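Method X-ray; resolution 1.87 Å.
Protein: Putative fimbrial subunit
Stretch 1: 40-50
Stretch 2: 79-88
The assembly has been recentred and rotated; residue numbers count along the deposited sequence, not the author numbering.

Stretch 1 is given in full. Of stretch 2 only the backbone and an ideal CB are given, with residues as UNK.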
ATOM      1  N   ALA A  40      15.794  23.119  17.279  1.00 19.31           N
ATOM      2  CA  ALA A  40      15.171  22.693  16.022  1.00 18.48           C
ATOM      3  C   ALA A  40      15.136  21.185  15.925  1.00 22.06           C
ATOM      4  O   ALA A  40      16.089  20.508  16.286  1.00 23.02           O
ATOM      5  CB  ALA A  40      15.906  23.277  14.816  1.00 18.80           C
ATOM      6  N   PHE A  41      14.018  20.652  15.444  1.00 18.22           N
ATOM      7  CA  PHE A  41      13.836  19.226  15.200  1.00 16.03           C
ATOM      8  C   PHE A  41      12.751  19.064  14.161  1.00 18.78           C
ATOM      9  O   PHE A  41      11.668  19.620  14.332  1.00 19.24           O
ATOM     10  CB  PHE A  41      13.451  18.462  16.486  1.00 17.28           C
ATOM     11  CG  PHE A  41      13.563  16.964  16.342  1.00 18.22           C
ATOM     12  CD1 PHE A  41      12.569  16.232  15.701  1.00 21.33           C
ATOM     13  CD2 PHE A  41      14.679  16.287  16.811  1.00 20.38           C
ATOM     14  CE1 PHE A  41      12.694  14.853  15.526  1.00 21.58           C
ATOM     15  CE2 PHE A  41      14.805  14.905  16.636  1.00 22.66           C
ATOM     16  CZ  PHE A  41      13.808  14.199  15.998  1.00 21.32           C
ATOM     17  N   ARG A  42      13.022  18.314  13.093  1.00 16.31           N
ATOM     18  CA  ARG A  42      11.995  18.040  12.090  1.00 15.61           C
ATOM     19  C   ARG A  42      12.191  16.663  11.442  1.00 19.09           C
ATOM     20  O   ARG A  42      13.279  16.093  11.482  1.00 17.96           O
ATOM     21  CB  ARG A  42      11.927  19.145  11.014  1.00 12.57           C
ATOM     22  CG  ARG A  42      13.096  19.165  10.003  1.00 17.54           C
ATOM     23  CD  ARG A  42      13.015  20.410   9.138  1.00 20.37           C
ATOM     24  NE  ARG A  42      13.980  20.371   8.033  1.00 24.71           N
ATOM     25  CZ  ARG A  42      15.177  20.950   8.056  1.00 34.32           C
ATOM     26  NH1 ARG A  42      15.587  21.602   9.140  1.00 23.86           N
ATOM     27  NH2 ARG A  42      15.978  20.874   7.003  1.00 25.64           N
ATOM     28  N   PHE A  43      11.102  16.124  10.890  1.00 16.00           N
ATOM     29  CA  PHE A  43      11.111  14.913  10.090  1.00 14.21           C
ATOM     30  C   PHE A  43      10.866  15.319   8.687  1.00 17.64           C
ATOM     31  O   PHE A  43       9.989  16.143   8.450  1.00 14.76           O
ATOM     32  CB  PHE A  43       9.994  13.925  10.525  1.00 15.50           C
ATOM     33  CG  PHE A  43       9.892  13.594  11.986  1.00 16.06           C
ATOM     34  CD1 PHE A  43      10.339  12.370  12.470  1.00 17.85           C
ATOM     35  CD2 PHE A  43       9.253  14.465  12.873  1.00 18.21           C
ATOM     36  CE1 PHE A  43      10.188  12.032  13.824  1.00 18.25           C
ATOM     37  CE2 PHE A  43       9.091  14.121  14.225  1.00 20.43           C
ATOM     38  CZ  PHE A  43       9.546  12.899  14.685  1.00 17.60           C
ATOM     39  N   GLU A  44      11.567  14.696   7.732  1.00 15.84           N
ATOM     40  CA  GLU A  44      11.348  14.947   6.315  1.00 16.01           C
ATOM     41  C   GLU A  44      11.170  13.630   5.628  1.00 19.30           C
ATOM     42  O   GLU A  44      11.842  12.674   5.991  1.00 19.44           O
ATOM     43  CB  GLU A  44      12.505  15.748   5.690  1.00 17.72           C
ATOM     44  CG  GLU A  44      12.417  17.212   6.071  1.00 24.08           C
ATOM     45  CD  GLU A  44      13.304  18.159   5.293  1.00 36.40           C
ATOM     46  OE1 GLU A  44      13.960  17.709   4.329  1.00 29.45           O
ATOM     47  OE2 GLU A  44      13.348  19.355   5.657  1.00 29.93           O
ATOM     48  N   ASP A  45      10.238  13.553   4.677  1.00 16.50           N
ATOM     49  CA  ASP A  45       9.999  12.306   3.965  1.00 15.56           C
ATOM     50  C   ASP A  45       9.503  12.594   2.563  1.00 19.02           C
ATOM     51  O   ASP A  45       8.406  13.154   2.383  1.00 17.44           O
ATOM     52  CB  ASP A  45       8.988  11.429   4.743  1.00 16.06           C
ATOM     53  CG  ASP A  45       8.901   9.989   4.250  1.00 15.72           C
ATOM     54  OD1 ASP A  45       8.932   9.782   3.026  1.00 17.36           O
ATOM     55  OD2 ASP A  45       8.627   9.091   5.082  1.00 17.05           O
ATOM     56  N   GLU A  46      10.325  12.212   1.568  1.00 16.24           N
ATOM     57  CA  GLU A  46      10.022  12.355   0.137  1.00 17.24           C
ATOM     58  C   GLU A  46       9.123  11.225  -0.243  1.00 19.79           C
ATOM     59  O   GLU A  46       9.557  10.075  -0.386  1.00 19.91           O
ATOM     60  CB  GLU A  46      11.302  12.333  -0.717  1.00 18.69           C
ATOM     61  CG  GLU A  46      12.206  13.538  -0.503  1.00 33.13           C
ATOM     62  CD  GLU A  46      13.467  13.476  -1.340  1.00 64.77           C
ATOM     63  OE1 GLU A  46      13.365  13.620  -2.580  1.00 71.05           O
ATOM     64  OE2 GLU A  46      14.552  13.234  -0.762  1.00 59.25           O
ATOM     65  N   LEU A  47       7.850  11.516  -0.317  1.00 15.56           N
ATOM     66  CA  LEU A  47       6.910  10.458  -0.607  1.00 14.26           C
ATOM     67  C   LEU A  47       6.891  10.137  -2.063  1.00 16.36           C
ATOM     68  O   LEU A  47       6.890  11.043  -2.906  1.00 14.60           O
ATOM     69  CB  LEU A  47       5.501  10.862  -0.155  1.00 13.19           C
ATOM     70  CG  LEU A  47       5.350  11.158   1.339  1.00 17.44           C
ATOM     71  CD1 LEU A  47       3.951  11.665   1.622  1.00 18.40           C
ATOM     72  CD2 LEU A  47       5.665   9.907   2.187  1.00 17.22           C
ATOM     73  N   ASP A  48       6.851   8.841  -2.364  1.00 14.65           N
ATOM     74  CA  ASP A  48       6.713   8.360  -3.743  1.00 13.70           C
ATOM     75  C   ASP A  48       5.498   9.075  -4.351  1.00 17.91           C
ATOM     76  O   ASP A  48       4.482   9.290  -3.665  1.00 16.87           O
ATOM     77  CB  ASP A  48       6.553   6.825  -3.764  1.00 14.32           C
ATOM     78  CG  ASP A  48       6.447   6.248  -5.160  1.00 15.17           C
ATOM     79  OD1 ASP A  48       7.414   5.607  -5.611  1.00 16.15           O
ATOM     80  OD2 ASP A  48       5.398   6.447  -5.808  1.00 17.52           O
ATOM     81  N   LYS A  49       5.627   9.485  -5.622  1.00 16.59           N
ATOM     82  CA  LYS A  49       4.600  10.248  -6.337  1.00 16.41           C
ATOM     83  C   LYS A  49       3.247   9.514  -6.443  1.00 16.91           C
ATOM     84  O   LYS A  49       2.226  10.166  -6.612  1.00 16.45           O
ATOM     85  CB  LYS A  49       5.101  10.663  -7.727  1.00 20.68           C
ATOM     86  CG  LYS A  49       6.277  11.674  -7.704  1.00 45.86           C
ATOM     87  CD  LYS A  49       5.981  13.056  -7.076  1.00 57.34           C
ATOM     88  CE  LYS A  49       5.475  14.081  -8.065  1.00 68.57           C
ATOM     89  NZ  LYS A  49       5.190  15.387  -7.410  1.00 75.04           N
ATOM     90  N   ARG A  50       3.225   8.190  -6.254  1.00 12.60           N
ATOM     91  CA  ARG A  50       1.986   7.409  -6.281  1.00 12.79           C
ATOM     92  C   ARG A  50       1.246   7.509  -4.938  1.00 16.41           C
ATOM     93  O   ARG A  50       0.143   6.998  -4.804  1.00 15.05           O
ATOM     94  CB  ARG A  50       2.301   5.935  -6.629  1.00 11.43           C
ATOM     95  CG  ARG A  50       2.820   5.805  -8.072  1.00 14.56           C
ATOM     96  CD  ARG A  50       3.407   4.420  -8.308  1.00 16.51           C
ATOM     97  NE  ARG A  50       4.671   4.263  -7.570  1.00 17.57           N
ATOM     98  CZ  ARG A  50       5.437   3.182  -7.621  1.00 15.09           C
ATOM     99  NH1 ARG A  50       5.066   2.135  -8.340  1.00 11.29           N
ATOM    100  NH2 ARG A  50       6.554   3.116  -6.903  1.00 12.84           N
ATOM    101  N   UNK A  79       4.741  20.545  -2.420  1.00 23.49           N
ATOM    102  CA  UNK A  79       6.168  20.514  -2.110  1.00 22.94           C
ATOM    103  C   UNK A  79       6.807  19.274  -2.749  1.00 25.18           C
ATOM    104  O   UNK A  79       7.684  18.671  -2.159  1.00 24.58           O
ATOM    105  CB  UNK A  79       6.393  20.520  -0.597  1.00 22.94           C
ATOM    106  N   UNK A  80       6.373  18.933  -3.965  1.00 21.72           N
ATOM    107  CA  UNK A  80       6.858  17.784  -4.725  1.00 20.75           C
ATOM    108  C   UNK A  80       6.648  16.460  -4.002  1.00 21.58           C
ATOM    109  O   UNK A  80       7.480  15.557  -4.105  1.00 19.44           O
ATOM    110  CB  UNK A  80       8.345  17.962  -5.039  1.00 20.75           C
ATOM    111  N   UNK A  81       5.550  16.360  -3.240  1.00 17.31           N
ATOM    112  CA  UNK A  81       5.181  15.194  -2.422  1.00 17.34           C
ATOM    113  C   UNK A  81       6.161  14.968  -1.267  1.00 18.33           C
ATOM    114  O   UNK A  81       6.165  13.894  -0.659  1.00 17.30           O
ATOM    115  CB  UNK A  81       5.119  13.939  -3.296  1.00 17.34           C
ATOM    116  N   UNK A  82       6.931  15.993  -0.914  1.00 15.24           N
ATOM    117  CA  UNK A  82       7.791  15.868   0.256  1.00 15.22           C
ATOM    118  C   UNK A  82       6.981  16.287   1.489  1.00 19.47           C
ATOM    119  O   UNK A  82       6.386  17.366   1.503  1.00 21.14           O
ATOM    120  CB  UNK A  82       9.056  16.716   0.107  1.00 15.22           C
ATOM    121  N   UNK A  83       6.936  15.418   2.505  1.00 14.65           N
ATOM    122  CA  UNK A  83       6.292  15.704   3.789  1.00 13.36           C
ATOM    123  C   UNK A  83       7.329  16.278   4.755  1.00 18.29           C
ATOM    124  O   UNK A  83       8.423  15.727   4.879  1.00 18.07           O
ATOM    125  CB  UNK A  83       5.648  14.445   4.372  1.00 13.36           C
ATOM    126  N   UNK A  84       6.992  17.376   5.438  1.00 14.10           N
ATOM    127  CA  UNK A  84       7.886  17.960   6.447  1.00 13.78           C
ATOM    128  C   UNK A  84       7.058  18.189   7.708  1.00 17.34           C
ATOM    129  O   UNK A  84       6.074  18.921   7.659  1.00 15.68           O
ATOM    130  CB  UNK A  84       8.523  19.262   5.956  1.00 13.78           C
ATOM    131  N   UNK A  85       7.458  17.567   8.817  1.00 14.77           N
ATOM    132  CA  UNK A  85       6.806  17.727  10.124  1.00 13.69           C
ATOM    133  C   UNK A  85       7.827  18.403  11.009  1.00 17.24           C
ATOM    134  O   UNK A  85       8.852  17.799  11.306  1.00 15.55           O
ATOM    135  CB  UNK A  85       6.336  16.396  10.714  1.00 13.69           C
ATOM    136  N   UNK A  86       7.587  19.672  11.363  1.00 14.80           N
ATOM    137  CA  UNK A  86       8.549  20.503  12.105  1.00 14.22           C
ATOM    138  C   UNK A  86       8.052  20.801  13.490  1.00 18.30           C
ATOM    139  O   UNK A  86       6.948  21.308  13.629  1.00 18.50           O
ATOM    140  CB  UNK A  86       8.824  21.814  11.365  1.00 14.22           C
ATOM    141  N   UNK A  87       8.866  20.550  14.515  1.00 15.25           N
ATOM    142  CA  UNK A  87       8.431  20.900  15.862  1.00 15.58           C
ATOM    143  C   UNK A  87       8.437  22.400  15.994  1.00 20.26           C
ATOM    144  O   UNK A  87       9.330  23.071  15.452  1.00 18.44           O
ATOM    145  CB  UNK A  87       9.322  20.256  16.926  1.00 15.58           C
ATOM    146  N   UNK A  88       7.397  22.932  16.649  1.00 18.00           N
ATOM    147  CA  UNK A  88       7.282  24.370  16.900  1.00 18.41           C
ATOM    148  C   UNK A  88       8.068  24.693  18.168  1.00 23.89           C
ATOM    149  O   UNK A  88       8.504  23.762  18.842  1.00 22.78           O
ATOM    150  CB  UNK A  88       5.820  24.800  17.033  1.00 18.41           C
TER

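The backbones run antiparallel (171° between strand axes), so CA-to-CB directions in 82–86 alternate between the sheet face carrying R42, E44 and E46 and the face carrying F43 and D45.

At position 79 no stretch 1 atom lies within 5.5 Å of the ideal CB, so many residues would fit. It is D79, whose O accepts from the N of position 82 (3.0 Å), closing a type I' turn.

Position 80 has phi/psi 59/34; positive phi favours glycine, with asparagine or aspartate next. The ideal CB would sit 4.7 Å from K49 NZ, so space alone does not decide. The residue is G80, and a water bridges its O (2.9 Å) to L47 O (2.6 Å).

Position 81 also has positive phi (66°), but its CB points toward stretch 1, 3.4 Å from L47 O and 4.7 Å from D48 O. Two carbonyls call for a short donor; asparagine satisfies both backbone and acceptors. N81 ND2 donates to D48 O (2.9 Å) and weakly to L47 O (3.5 Å), while its backbone O accepts from L47 N (2.9 Å).

Position 82 shares a face with E44 and E46. Two carboxylates suggest lysine or arginine, though a neutral polar chain could fit. K82 runs out through t chi1 and chi2, turns at chi3 (96°), and brings NZ into a salt bridge with E44 OE1 (3.0 Å); its CD passes 4.0 Å from E46 CG.

At position 83 the CB lies on the D45 face, 4.3 Å from L47 CD1, which suits an aliphatic residue. L83 places its CB against that methyl, while its N donates to D45 O (2.7 Å) and its O accepts from D45 N (2.8 Å).

Position 84 points to the E44 face, its ideal CB 4.4 Å from E44 CG. Valine, isoleucine, threonine or a longer polar residue would suit. V84 packs CG2 on E44 CG (3.9 Å) and CG1 near R42 CD (4.1 Å); R42 NE is itself bridged to E44 OE2 (2.7 Å).

At position 85 the ideal CB lies 4.1 Å from F43 CD2, beside the F43 ring, inviting a beta-branched or other apolar residue. V85 supplies that contact through CB, and its N and O pair with F43 O (2.9 Å) and F43 N (2.8 Å).

Position 86 has R42 CB 4.1 Å from its ideal CB; threonine, valine or serine would suit. T86 brings OG1 to 3.8 Å from R42 CB.

Position 87 points toward F41, favouring an apolar chain. L87 CD1 meets F41 CB at 3.8 Å and approaches the ring obliquely; L87 N donates to F41 O (3.0 Å).

Position 88 points away, leaving choice open. T88 caps the following helix.

Stretch 2, residues 79-88: DGNKLVVTLT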
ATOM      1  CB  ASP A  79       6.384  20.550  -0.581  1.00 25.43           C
ATOM      2  CG  ASP A  79       7.668  21.204  -0.106  1.00 40.89           C
ATOM      3  OD1 ASP A  79       8.470  21.634  -0.961  1.00 42.64           O
ATOM      4  OD2 ASP A  79       7.859  21.313   1.127  1.00 49.06           O
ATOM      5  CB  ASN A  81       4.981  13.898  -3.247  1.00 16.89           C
ATOM      6  CG  ASN A  81       3.658  13.281  -2.890  1.00 23.57           C
ATOM      7  OD1 ASN A  81       2.739  13.986  -2.456  1.00 19.16           O
ATOM      8  ND2 ASN A  81       3.529  11.967  -3.011  1.00 15.31           N
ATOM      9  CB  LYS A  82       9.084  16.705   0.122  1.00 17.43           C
ATOM     10  CG  LYS A  82      10.058  16.444   1.279  1.00 27.80           C
ATOM     11  CD  LYS A  82      11.411  17.101   1.076  1.00 45.71           C
ATOM     12  CE  LYS A  82      11.531  18.442   1.750  1.00 58.26           C
ATOM     13  NZ  LYS A  82      12.948  18.886   1.803  1.00 66.09           N
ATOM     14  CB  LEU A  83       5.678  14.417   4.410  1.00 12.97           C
ATOM     15  CG  LEU A  83       5.090  14.558   5.835  1.00 16.54           C
ATOM     16  CD1 LEU A  83       3.864  15.458   5.819  1.00 15.98           C
ATOM     17  CD2 LEU A  83       4.723  13.166   6.417  1.00 19.92           C
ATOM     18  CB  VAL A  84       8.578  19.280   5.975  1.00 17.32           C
ATOM     19  CG1 VAL A  84       9.555  19.782   7.034  1.00 16.42           C
ATOM     20  CG2 VAL A  84       9.303  19.090   4.642  1.00 17.63           C
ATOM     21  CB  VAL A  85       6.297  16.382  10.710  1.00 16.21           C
ATOM     22  CG1 VAL A  85       5.642  16.613  12.070  1.00 15.68           C
ATOM     23  CG2 VAL A  85       5.330  15.702   9.737  1.00 15.10           C
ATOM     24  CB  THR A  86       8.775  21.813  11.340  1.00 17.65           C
ATOM     25  OG1 THR A  86       9.098  21.529   9.979  1.00 16.37           O
ATOM     26  CG2 THR A  86       9.876  22.681  11.955  1.00 18.90           C
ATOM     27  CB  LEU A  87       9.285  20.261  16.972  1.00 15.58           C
ATOM     28  CG  LEU A  87       9.441  18.740  16.963  1.00 20.06           C
ATOM     29  CD1 LEU A  87      10.053  18.289  18.270  1.00 20.24           C
ATOM     30  CD2 LEU A  87       8.097  18.022  16.755  1.00 21.11           C
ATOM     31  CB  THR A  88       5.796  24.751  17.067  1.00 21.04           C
ATOM     32  OG1 THR A  88       5.277  24.075  18.209  1.00 20.02           O
ATOM     33  CG2 THR A  88       4.963  24.422  15.849  1.00 18.89           C
TER
HETATM   34  O   HOH W   1      12.047  22.825  14.800  1.00 19.87           O
HETATM   35  O   HOH W   2       8.599  12.887  -3.678  1.00 34.65           O
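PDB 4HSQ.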